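PDB 2OV9: acyl-coenzyme A thioesterase THEM4 from Rhodococcus sp., which probably hydrolyses medium- and long-chain fatty acyl-CoA thioesters to free fatty acids and coenzyme A. Local coordinates for the interface of chains A and B. Sequence-based numbering; all coordinates share one arbitrary frame. Chains: chain A/B, Hypothetical protein.

The interface of chains A and B. Residues chain A 26-27, 29-31, 33-34, 61, 64-65; chain B 37, 41, 51, 54-55, 58.
The hydroxyl OG1 of A:Thr31 is the best-held polar atom here, gripped by one hydrogen bond inside its own helix: it gives its hydrogen to the carbonyl O of A:Val27, one turn earlier, at 2.9 Å. The donor stands above the carbonyl plane, with a C=O...donor angle of 150°. OG1 sits beside the backbone N (chi1 -55°), so the hydroxyl folds back along the helix while B:Leu41 slides past in the opposite direction. No polar bond crosses this patch, a worked example of helix pairing by hydrocarbon packing. B:Leu41 forks between both helices of chain A: CD1 rests on the methyl CB of A:Ala34 at 3.7 Å, and CD2 meets CD1 of A:Leu65 at 3.8 Å. B:Leu51 forks too, lying alongside A:Val27 with CD1 at 3.7 Å from its CB, while CD2 presses methyl to methyl against CD2 of A:Leu65 at 3.4 Å, the two side chains crossing at about a right angle. Where alanines face each other the helices can come close: CB of B:Ala55 lies 3.7 Å from CA of A:Ala30. CB of A:Ala33 sits tightly against CB of B:Leu58 at 3.5 Å. On the second helix of chain A, CG2 of A:Ile61, anti to its backbone N, meets CG1 of B:Val54 obliquely at 3.7 Å. Helices 26-43 and 51-67 of both chains pack together away from the hotdog-fold sheets, in one part of a two-fold symmetric, possibly biological, dimer interface.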
# COMPACT_ATOMS: atom_id res chain seq x y z
N ALA A 26 13.69 7.15 -18.46
CA ALA A 26 12.84 8.00 -19.25
C ALA A 26 11.60 7.37 -18.58
O ALA A 26 10.69 8.06 -18.11
CB ALA A 26 12.88 7.66 -20.71
N VAL A 27 11.60 6.05 -18.48
CA VAL A 27 10.52 5.37 -17.72
C VAL A 27 10.54 5.77 -16.24
O VAL A 27 9.49 5.92 -15.63
CB VAL A 27 10.48 3.83 -17.94
CG1 VAL A 27 11.58 3.10 -17.14
CG2 VAL A 27 9.09 3.29 -17.61
N ARG A 29 11.58 8.69 -15.01
CA ARG A 29 11.08 10.06 -14.97
C ARG A 29 9.57 10.12 -15.19
O ARG A 29 8.90 10.92 -14.56
CB ARG A 29 11.79 10.96 -15.99
CG ARG A 29 13.24 11.24 -15.69
CD ARG A 29 13.43 12.21 -14.52
NE ARG A 29 14.75 12.85 -14.57
CZ ARG A 29 15.36 13.45 -13.54
NH1 ARG A 29 14.79 13.49 -12.34
NH2 ARG A 29 16.56 13.99 -13.70
N ALA A 30 9.03 9.30 -16.10
CA ALA A 30 7.57 9.22 -16.28
C ALA A 30 6.89 8.71 -15.02
O ALA A 30 5.79 9.17 -14.64
CB ALA A 30 7.20 8.30 -17.47
N THR A 31 7.51 7.75 -14.35
CA THR A 31 6.89 7.20 -13.14
C THR A 31 6.93 8.25 -12.02
O THR A 31 5.94 8.44 -11.30
CB THR A 31 7.56 5.91 -12.67
OG1 THR A 31 7.55 4.96 -13.74
CG2 THR A 31 6.78 5.33 -11.50
N ALA A 33 6.87 11.38 -12.44
CA ALA A 33 5.85 12.34 -12.80
C ALA A 33 4.44 11.80 -12.48
O ALA A 33 3.57 12.56 -12.07
CB ALA A 33 5.96 12.71 -14.27
N ALA A 34 4.22 10.50 -12.66
CA ALA A 34 2.95 9.90 -12.21
C ALA A 34 2.75 9.98 -10.68
O ALA A 34 1.63 10.21 -10.19
CB ALA A 34 2.85 8.45 -12.69
N ILE A 61 -2.64 9.37 -22.43
CA ILE A 61 -1.33 8.85 -22.04
C ILE A 61 -1.38 7.34 -21.75
O ILE A 61 -0.51 6.57 -22.19
CB ILE A 61 -0.79 9.64 -20.81
CG1 ILE A 61 -0.45 11.09 -21.21
CG2 ILE A 61 0.41 8.95 -20.22
CD1 ILE A 61 -0.25 12.05 -19.96
N HIS A 64 -1.52 5.41 -24.88
CA HIS A 64 -0.18 5.36 -25.52
C HIS A 64 0.69 4.27 -24.86
O HIS A 64 1.28 3.41 -25.55
CB HIS A 64 0.53 6.71 -25.39
CG HIS A 64 1.85 6.74 -26.08
ND1 HIS A 64 3.03 6.39 -25.46
CD2 HIS A 64 2.18 7.06 -27.35
CE1 HIS A 64 4.03 6.49 -26.31
NE2 HIS A 64 3.54 6.89 -27.47
N LEU A 65 0.80 4.34 -23.53
CA LEU A 65 1.60 3.35 -22.77
C LEU A 65 1.14 1.91 -22.99
O LEU A 65 1.96 1.00 -23.15
CB LEU A 65 1.60 3.71 -21.28
CG LEU A 65 2.23 5.06 -20.93
CD1 LEU A 65 2.06 5.35 -19.44
CD2 LEU A 65 3.71 5.06 -21.24
N VAL B 37 -2.89 4.83 -15.81
CA VAL B 37 -1.51 5.20 -16.13
C VAL B 37 -0.50 4.40 -15.27
O VAL B 37 0.48 3.86 -15.81
CB VAL B 37 -1.26 6.73 -15.93
CG1 VAL B 37 0.23 7.05 -15.95
CG2 VAL B 37 -2.03 7.57 -16.95
N LEU B 41 2.28 1.84 -16.96
CA LEU B 41 3.72 2.09 -16.79
C LEU B 41 4.47 0.83 -16.41
O LEU B 41 5.61 0.64 -16.82
CB LEU B 41 3.96 3.17 -15.71
CG LEU B 41 3.84 4.66 -16.09
CD1 LEU B 41 3.83 5.58 -14.83
CD2 LEU B 41 4.98 5.07 -17.00
N LEU B 51 8.58 8.09 -24.07
CA LEU B 51 8.45 8.28 -22.64
C LEU B 51 9.03 9.62 -22.18
O LEU B 51 8.66 10.12 -21.12
CB LEU B 51 9.08 7.12 -21.84
CG LEU B 51 8.32 5.78 -21.87
CD1 LEU B 51 9.20 4.66 -21.29
CD2 LEU B 51 7.04 5.88 -21.05
N VAL B 54 6.06 11.88 -22.67
CA VAL B 54 5.03 11.43 -21.69
C VAL B 54 5.35 11.98 -20.29
O VAL B 54 4.46 12.49 -19.59
CB VAL B 54 4.88 9.90 -21.71
CG1 VAL B 54 4.08 9.37 -20.49
CG2 VAL B 54 4.23 9.46 -23.02
N ALA B 55 6.62 11.91 -19.89
CA ALA B 55 7.03 12.49 -18.59
C ALA B 55 6.77 14.01 -18.53
O ALA B 55 6.29 14.55 -17.52
CB ALA B 55 8.46 12.18 -18.29
N LEU B 58 2.97 14.46 -18.06
CA LEU B 58 2.54 14.09 -16.71
C LEU B 58 2.94 15.18 -15.73
O LEU B 58 2.12 15.59 -14.91
CB LEU B 58 3.11 12.75 -16.28
CG LEU B 58 2.42 11.54 -16.92
CD1 LEU B 58 3.26 10.30 -16.70
CD2 LEU B 58 1.02 11.36 -16.32